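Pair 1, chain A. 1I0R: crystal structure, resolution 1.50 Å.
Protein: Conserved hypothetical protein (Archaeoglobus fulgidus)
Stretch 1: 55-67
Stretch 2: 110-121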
# COMPACT_ATOMS: atom_id res chain seq x y z
N ALA A 55 -6.50 -7.74 -19.25
CA ALA A 55 -6.10 -9.15 -19.18
C ALA A 55 -6.53 -9.74 -17.84
O ALA A 55 -6.99 -10.88 -17.76
CB ALA A 55 -4.58 -9.30 -19.35
N VAL A 56 -6.39 -8.96 -16.77
CA VAL A 56 -6.79 -9.46 -15.48
C VAL A 56 -8.31 -9.55 -15.46
O VAL A 56 -8.87 -10.50 -14.92
CB VAL A 56 -6.31 -8.53 -14.34
CG1 VAL A 56 -6.83 -9.05 -12.98
CG2 VAL A 56 -4.80 -8.50 -14.33
N LYS A 57 -8.98 -8.58 -16.07
CA LYS A 57 -10.44 -8.61 -16.08
C LYS A 57 -10.98 -9.86 -16.78
O LYS A 57 -11.92 -10.49 -16.30
CB LYS A 57 -10.99 -7.35 -16.76
CG LYS A 57 -12.50 -7.21 -16.57
CD LYS A 57 -13.04 -5.86 -17.01
CE LYS A 57 -14.48 -5.67 -16.53
NZ LYS A 57 -14.61 -5.75 -15.02
N GLU A 58 -10.35 -10.24 -17.89
CA GLU A 58 -10.79 -11.41 -18.65
C GLU A 58 -10.36 -12.76 -18.07
O GLU A 58 -11.18 -13.69 -17.97
CB GLU A 58 -10.26 -11.31 -20.08
CG GLU A 58 -10.77 -10.10 -20.83
CD GLU A 58 -10.15 -9.98 -22.21
OE1 GLU A 58 -10.40 -10.88 -23.05
OE2 GLU A 58 -9.40 -9.00 -22.44
N SER A 59 -9.10 -12.88 -17.67
CA SER A 59 -8.58 -14.14 -17.14
C SER A 59 -8.89 -14.47 -15.69
O SER A 59 -8.90 -15.63 -15.31
CB SER A 59 -7.06 -14.18 -17.31
OG SER A 59 -6.44 -13.32 -16.37
N GLY A 60 -9.12 -13.45 -14.87
CA GLY A 60 -9.39 -13.70 -13.47
C GLY A 60 -8.15 -14.09 -12.68
O GLY A 60 -8.27 -14.73 -11.64
N ALA A 61 -6.96 -13.74 -13.15
CA ALA A 61 -5.75 -14.09 -12.41
C ALA A 61 -4.65 -13.08 -12.64
O ALA A 61 -4.66 -12.37 -13.64
CB ALA A 61 -5.26 -15.50 -12.80
N PHE A 62 -3.72 -12.98 -11.70
CA PHE A 62 -2.60 -12.08 -11.86
C PHE A 62 -1.38 -12.52 -11.08
O PHE A 62 -1.47 -13.32 -10.12
CB PHE A 62 -2.98 -10.61 -11.48
CG PHE A 62 -3.32 -10.38 -10.01
CD1 PHE A 62 -2.32 -10.12 -9.08
CD2 PHE A 62 -4.65 -10.36 -9.60
CE1 PHE A 62 -2.65 -9.85 -7.73
CE2 PHE A 62 -5.00 -10.09 -8.27
CZ PHE A 62 -4.00 -9.83 -7.34
N GLY A 63 -0.22 -12.03 -11.50
CA GLY A 63 1.01 -12.33 -10.82
C GLY A 63 1.64 -11.04 -10.36
O GLY A 63 1.39 -9.98 -10.96
N VAL A 64 2.46 -11.10 -9.31
CA VAL A 64 3.14 -9.92 -8.81
C VAL A 64 4.62 -10.26 -8.61
O VAL A 64 4.94 -11.24 -7.93
CB VAL A 64 2.59 -9.44 -7.42
CG1 VAL A 64 3.42 -8.26 -6.88
CG2 VAL A 64 1.14 -9.00 -7.56
N SER A 65 5.51 -9.47 -9.20
CA SER A 65 6.95 -9.64 -9.00
C SER A 65 7.41 -8.45 -8.14
O SER A 65 7.19 -7.29 -8.52
CB SER A 65 7.70 -9.58 -10.32
OG SER A 65 7.26 -10.62 -11.18
N VAL A 66 8.02 -8.71 -6.98
CA VAL A 66 8.49 -7.60 -6.13
C VAL A 66 9.92 -7.28 -6.58
O VAL A 66 10.83 -8.08 -6.40
CB VAL A 66 8.47 -8.00 -4.64
CG1 VAL A 66 8.88 -6.80 -3.76
CG2 VAL A 66 7.07 -8.47 -4.26
N LEU A 67 10.10 -6.10 -7.17
CA LEU A 67 11.42 -5.74 -7.70
C LEU A 67 12.51 -5.46 -6.69
O LEU A 67 12.26 -4.89 -5.63
CB LEU A 67 11.29 -4.53 -8.64
CG LEU A 67 10.37 -4.76 -9.84
CD1 LEU A 67 10.08 -3.44 -10.57
CD2 LEU A 67 11.02 -5.79 -10.76
N VAL A 110 12.62 -10.18 -5.92
CA VAL A 110 12.99 -10.68 -4.61
C VAL A 110 11.97 -11.77 -4.25
O VAL A 110 12.28 -12.72 -3.53
CB VAL A 110 12.96 -9.54 -3.56
CG1 VAL A 110 13.27 -10.09 -2.16
CG2 VAL A 110 13.96 -8.45 -3.95
N ALA A 111 10.75 -11.64 -4.78
CA ALA A 111 9.69 -12.61 -4.55
C ALA A 111 8.62 -12.52 -5.64
O ALA A 111 8.54 -11.51 -6.35
CB ALA A 111 9.02 -12.35 -3.18
N VAL A 112 7.84 -13.58 -5.79
CA VAL A 112 6.74 -13.62 -6.74
C VAL A 112 5.52 -14.18 -6.05
O VAL A 112 5.63 -15.05 -5.17
CB VAL A 112 7.05 -14.46 -8.02
CG1 VAL A 112 8.06 -13.72 -8.88
CG2 VAL A 112 7.55 -15.85 -7.65
N ILE A 113 4.35 -13.67 -6.42
CA ILE A 113 3.09 -14.10 -5.85
C ILE A 113 2.12 -14.34 -6.98
O ILE A 113 2.12 -13.59 -7.96
CB ILE A 113 2.52 -12.97 -4.93
CG1 ILE A 113 3.52 -12.67 -3.82
CG2 ILE A 113 1.14 -13.34 -4.42
CD1 ILE A 113 3.19 -11.38 -3.05
N GLU A 114 1.33 -15.40 -6.86
CA GLU A 114 0.34 -15.74 -7.87
C GLU A 114 -1.02 -15.67 -7.18
O GLU A 114 -1.16 -16.14 -6.03
CB GLU A 114 0.62 -17.15 -8.41
CG GLU A 114 -0.33 -17.65 -9.45
CD GLU A 114 0.09 -19.01 -10.01
OE1 GLU A 114 0.85 -19.73 -9.33
OE2 GLU A 114 -0.36 -19.34 -11.12
N ALA A 115 -2.01 -15.07 -7.83
CA ALA A 115 -3.34 -14.92 -7.22
C ALA A 115 -4.52 -15.12 -8.17
O ALA A 115 -4.40 -14.85 -9.37
CB ALA A 115 -3.45 -13.52 -6.54
N LYS A 116 -5.64 -15.62 -7.66
CA LYS A 116 -6.85 -15.75 -8.48
C LYS A 116 -7.80 -14.64 -7.98
O LYS A 116 -7.96 -14.47 -6.76
CB LYS A 116 -7.53 -17.13 -8.34
CG LYS A 116 -8.07 -17.44 -6.96
CD LYS A 116 -8.94 -18.70 -6.94
CE LYS A 116 -9.72 -18.81 -5.61
NZ LYS A 116 -10.56 -20.06 -5.51
N VAL A 117 -8.39 -13.90 -8.91
CA VAL A 117 -9.31 -12.81 -8.56
C VAL A 117 -10.59 -13.32 -7.93
O VAL A 117 -11.30 -14.17 -8.51
CB VAL A 117 -9.69 -11.95 -9.80
CG1 VAL A 117 -10.73 -10.86 -9.39
CG2 VAL A 117 -8.43 -11.32 -10.40
N VAL A 118 -10.93 -12.79 -6.76
CA VAL A 118 -12.14 -13.19 -6.07
C VAL A 118 -13.11 -12.03 -5.94
O VAL A 118 -14.26 -12.23 -5.55
CB VAL A 118 -11.84 -13.76 -4.65
CG1 VAL A 118 -11.09 -15.09 -4.77
CG2 VAL A 118 -11.04 -12.74 -3.84
N LYS A 119 -12.67 -10.82 -6.25
CA LYS A 119 -13.55 -9.65 -6.19
C LYS A 119 -12.95 -8.49 -6.94
O LYS A 119 -11.73 -8.37 -7.04
CB LYS A 119 -13.79 -9.22 -4.73
CG LYS A 119 -14.90 -8.16 -4.57
CD LYS A 119 -15.04 -7.73 -3.12
CE LYS A 119 -16.12 -6.66 -2.91
NZ LYS A 119 -17.51 -7.17 -3.07
N GLU A 120 -13.82 -7.67 -7.49
CA GLU A 120 -13.39 -6.48 -8.20
C GLU A 120 -14.09 -5.29 -7.57
O GLU A 120 -15.30 -5.32 -7.34
CB GLU A 120 -13.73 -6.56 -9.69
CG GLU A 120 -12.90 -7.54 -10.47
CD GLU A 120 -13.29 -7.57 -11.95
OE1 GLU A 120 -14.09 -6.70 -12.37
OE2 GLU A 120 -12.80 -8.46 -12.69
N CYS A 121 -13.32 -4.25 -7.29
CA CYS A 121 -13.82 -3.03 -6.67
C CYS A 121 -13.60 -1.92 -7.70
O CYS A 121 -12.48 -1.46 -7.88
CB CYS A 121 -13.02 -2.77 -5.40
SG CYS A 121 -13.49 -1.32 -4.46
O HOH W 1 -11.15 -10.58 -12.92
O HOH W 2 -14.24 -9.38 -14.68

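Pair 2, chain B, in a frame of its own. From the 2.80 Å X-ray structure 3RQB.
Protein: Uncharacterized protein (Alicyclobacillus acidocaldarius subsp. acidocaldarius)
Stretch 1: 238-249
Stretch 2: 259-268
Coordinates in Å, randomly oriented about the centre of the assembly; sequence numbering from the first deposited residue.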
# COMPACT_ATOMS: atom_id res chain seq x y z
N GLY B 238 -3.46 14.33 0.44
CA GLY B 238 -4.52 15.18 0.95
C GLY B 238 -4.77 14.92 2.42
O GLY B 238 -4.21 13.99 3.00
N PHE B 239 -5.57 15.79 3.03
CA PHE B 239 -6.00 15.62 4.40
C PHE B 239 -7.50 15.86 4.43
O PHE B 239 -7.95 16.97 4.14
CB PHE B 239 -5.33 16.66 5.30
CG PHE B 239 -3.83 16.76 5.12
CD1 PHE B 239 -3.29 17.54 4.10
CD2 PHE B 239 -2.96 16.13 6.00
CE1 PHE B 239 -1.90 17.66 3.95
CE2 PHE B 239 -1.57 16.24 5.85
CZ PHE B 239 -1.04 17.01 4.83
N SER B 240 -8.28 14.85 4.77
CA SER B 240 -9.72 15.06 4.80
C SER B 240 -10.42 14.29 5.89
O SER B 240 -10.08 13.14 6.16
CB SER B 240 -10.34 14.72 3.45
OG SER B 240 -11.74 14.91 3.48
N HIS B 241 -11.39 14.94 6.53
CA HIS B 241 -12.33 14.25 7.40
C HIS B 241 -11.66 13.23 8.32
O HIS B 241 -12.11 12.09 8.42
CB HIS B 241 -13.42 13.57 6.57
CG HIS B 241 -14.43 14.52 6.02
ND1 HIS B 241 -14.10 15.54 5.14
CD2 HIS B 241 -15.77 14.62 6.22
CE1 HIS B 241 -15.19 16.21 4.83
NE2 HIS B 241 -16.21 15.68 5.46
N GLY B 242 -10.57 13.63 8.96
CA GLY B 242 -9.98 12.79 9.99
C GLY B 242 -8.81 11.94 9.57
O GLY B 242 -8.21 11.27 10.41
N TYR B 243 -8.47 11.94 8.29
CA TYR B 243 -7.32 11.15 7.84
C TYR B 243 -6.42 11.85 6.84
O TYR B 243 -6.82 12.82 6.19
CB TYR B 243 -7.76 9.81 7.26
CG TYR B 243 -8.29 8.88 8.32
CD1 TYR B 243 -7.48 7.94 8.93
CD2 TYR B 243 -9.61 8.97 8.72
CE1 TYR B 243 -7.98 7.09 9.91
CE2 TYR B 243 -10.13 8.14 9.69
CZ TYR B 243 -9.32 7.20 10.29
OH TYR B 243 -9.88 6.38 11.26
N PHE B 244 -5.19 11.36 6.74
CA PHE B 244 -4.29 11.76 5.67
C PHE B 244 -3.33 10.63 5.33
O PHE B 244 -3.27 9.63 6.05
CB PHE B 244 -3.50 13.01 6.08
CG PHE B 244 -2.41 12.72 7.07
CD1 PHE B 244 -2.66 12.82 8.43
CD2 PHE B 244 -1.14 12.34 6.63
CE1 PHE B 244 -1.66 12.55 9.34
CE2 PHE B 244 -0.13 12.06 7.53
CZ PHE B 244 -0.38 12.17 8.89
N ASP B 245 -2.51 10.85 4.31
CA ASP B 245 -1.67 9.80 3.74
C ASP B 245 -0.23 10.26 3.51
O ASP B 245 0.05 11.45 3.37
CB ASP B 245 -2.25 9.32 2.41
CG ASP B 245 -1.81 10.17 1.24
OD1 ASP B 245 -1.76 11.41 1.39
OD2 ASP B 245 -1.49 9.60 0.18
N GLN B 246 0.68 9.30 3.45
CA GLN B 246 2.06 9.62 3.20
C GLN B 246 2.52 8.75 2.07
O GLN B 246 2.30 7.54 2.09
CB GLN B 246 2.90 9.35 4.45
CG GLN B 246 4.24 10.04 4.45
CD GLN B 246 4.96 9.91 5.78
OE1 GLN B 246 4.72 10.68 6.71
NE2 GLN B 246 5.86 8.92 5.87
N ILE B 247 3.12 9.37 1.07
CA ILE B 247 3.80 8.62 0.02
C ILE B 247 5.28 8.91 0.11
O ILE B 247 5.68 10.06 0.29
CB ILE B 247 3.30 9.03 -1.36
CG1 ILE B 247 1.77 9.04 -1.39
CG2 ILE B 247 3.85 8.09 -2.41
CD1 ILE B 247 1.19 9.03 -2.78
N GLY B 248 6.10 7.88 -0.00
CA GLY B 248 7.52 8.10 0.12
C GLY B 248 8.41 7.14 -0.63
O GLY B 248 8.01 6.02 -0.93
N GLU B 249 9.62 7.60 -0.92
CA GLU B 249 10.63 6.81 -1.63
C GLU B 249 11.95 6.84 -0.89
O GLU B 249 12.26 7.80 -0.19
CB GLU B 249 10.85 7.39 -3.01
CG GLU B 249 9.57 7.73 -3.71
CD GLU B 249 9.72 8.93 -4.62
OE1 GLU B 249 10.87 9.41 -4.80
OE2 GLU B 249 8.69 9.39 -5.15
N ALA B 259 13.20 1.52 -2.09
CA ALA B 259 11.82 1.14 -1.80
C ALA B 259 10.84 2.29 -1.92
O ALA B 259 11.23 3.46 -1.97
CB ALA B 259 11.71 0.52 -0.43
N THR B 260 9.57 1.95 -1.98
CA THR B 260 8.51 2.93 -2.00
C THR B 260 7.52 2.56 -0.90
O THR B 260 7.32 1.38 -0.61
CB THR B 260 7.81 2.97 -3.39
OG1 THR B 260 6.80 3.99 -3.39
CG2 THR B 260 7.17 1.64 -3.71
N THR B 261 6.93 3.57 -0.26
CA THR B 261 5.97 3.31 0.81
C THR B 261 4.79 4.23 0.79
O THR B 261 4.87 5.37 0.34
CB THR B 261 6.58 3.52 2.19
OG1 THR B 261 7.01 4.87 2.33
CG2 THR B 261 7.75 2.61 2.37
N THR B 262 3.71 3.72 1.34
CA THR B 262 2.53 4.51 1.63
C THR B 262 2.09 4.29 3.06
O THR B 262 2.38 3.26 3.69
CB THR B 262 1.37 4.16 0.69
OG1 THR B 262 0.92 2.83 0.95
CG2 THR B 262 1.83 4.25 -0.76
N GLN B 263 1.40 5.29 3.58
CA GLN B 263 0.96 5.26 4.95
C GLN B 263 -0.41 5.92 4.98
O GLN B 263 -0.60 6.97 4.37
CB GLN B 263 1.93 6.08 5.79
CG GLN B 263 1.99 5.71 7.25
CD GLN B 263 3.29 6.15 7.88
OE1 GLN B 263 3.31 6.75 8.95
NE2 GLN B 263 4.40 5.86 7.21
N LEU B 264 -1.35 5.30 5.68
CA LEU B 264 -2.62 5.94 5.96
C LEU B 264 -2.67 6.29 7.44
O LEU B 264 -2.48 5.43 8.30
CB LEU B 264 -3.80 5.05 5.59
CG LEU B 264 -5.14 5.78 5.76
CD1 LEU B 264 -5.13 7.05 4.93
CD2 LEU B 264 -6.35 4.90 5.41
N VAL B 265 -2.92 7.56 7.73
CA VAL B 265 -2.78 8.00 9.10
C VAL B 265 -3.98 8.77 9.61
O VAL B 265 -4.40 9.78 9.04
CB VAL B 265 -1.55 8.87 9.24
CG1 VAL B 265 -1.25 9.10 10.70
CG2 VAL B 265 -0.38 8.23 8.53
N TYR B 266 -4.51 8.27 10.72
CA TYR B 266 -5.52 8.97 11.48
C TYR B 266 -4.99 10.31 11.99
O TYR B 266 -3.86 10.41 12.46
CB TYR B 266 -5.93 8.13 12.68
CG TYR B 266 -6.87 8.85 13.60
CD1 TYR B 266 -8.23 8.97 13.27
CD2 TYR B 266 -6.43 9.42 14.78
CE1 TYR B 266 -9.12 9.63 14.11
CE2 TYR B 266 -7.31 10.08 15.63
CZ TYR B 266 -8.66 10.19 15.29
OH TYR B 266 -9.53 10.84 16.13
N MSE B 267 -5.83 11.33 11.91
CA MSE B 267 -5.44 12.66 12.31
C MSE B 267 -6.57 13.38 13.06
O MSE B 267 -7.73 13.32 12.65
CB MSE B 267 -5.04 13.42 11.05
CG MSE B 267 -5.26 14.90 11.09
SE MSE B 267 -5.44 15.48 9.26
CE MSE B 267 -7.28 14.90 8.93
N LYS B 268 -6.22 14.05 14.17
CA LYS B 268 -7.22 14.69 15.06
C LYS B 268 -7.57 16.18 14.89
O LYS B 268 -8.32 16.72 15.69
CB LYS B 268 -6.90 14.40 16.53
CG LYS B 268 -7.37 13.03 17.00
CD LYS B 268 -8.02 13.08 18.38
CE LYS B 268 -8.72 11.75 18.73
NZ LYS B 268 -7.79 10.63 19.11

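What separates the two pairs most sharply? It is how the chain enters the first strand. In pair 1 a helix ends at Ser59(A), and Gly60(A), with positive phi, turns the chain into the strand. The helix also reaches the partner strand: Lys57(A) NZ forms a salt bridge with Glu120(A) OE1 at 2.9 Å, and a water donates to both Lys57(A) O (3.0 Å) and Glu120(A) OE2 (2.6 Å). Pair 2 enters from another strand through a type I' turn, Ser240(B) to Tyr243(B), closed by Tyr243(B) N to Ser240(B) O at 2.9 Å. Yet the glycines coincide, Gly60(A) on Gly242(B), and both carbonyls accept from the facing strand: Val117(A) N to Gly60(A) O at 2.9 Å, Met267(B) N to Gly242(B) O at 2.8 Å.

What geometry do they share? Both are antiparallel strand pairs, with axes at 167° in pair 1 and 166° in pair 2, and 14 central residues superpose to 0.6 Å. The hydrogen-bonded pair Phe62(A)–Ala115(A) matches Phe244(B)–Val265(B), and Val64(A)–Ile113(A) matches Gln246(B)–Gln263(B). Each of these four pairs is joined by two backbone hydrogen bonds, so the register is the same.

How is the matching phenylalanine packed? Phe62(A) and Phe244(B) both have chi1 near +60° (p), and their side-chain centres lie 0.2 Å apart. Each ring receives a CH-pi contact over one face, from Ala115(A) CB at 4.0 Å to the Phe62(A) centroid and from Val265(B) CB at 3.8 Å to the Phe244(B) centroid. The edge is filled differently: Val117(A) CG2 lies 4.0 Å from Phe62(A) CD2, whereas selenomethionine Met267(B) places CB 3.6 Å from Phe244(B) CD1. Its longer side chain continues to Phe239(B), with SE 4.1 Å from Phe239(B) CB; Val117(A) instead meets the helix, its CG2 3.8 Å from Val56(A) CG1.

How do the other side chains diverge? Beside the phenylalanine, Val64(A) and Ile113(A) make an apolar pair, CB to CB at 4.3 Å, where pair 2 has two glutamines. Farther along, Val66(A) CG2 approaches Ala111(A) CB at 4.5 Å; the matching Gly248(B) offers no side chain to Thr261(B). On the other face, small Ala61(A) opposite Lys116(A) corresponds to Tyr243(B) opposite Tyr266(B), an aromatic pair in which the edge of Tyr266(B) points toward the face of Tyr243(B), with centroids 5.5 Å apart.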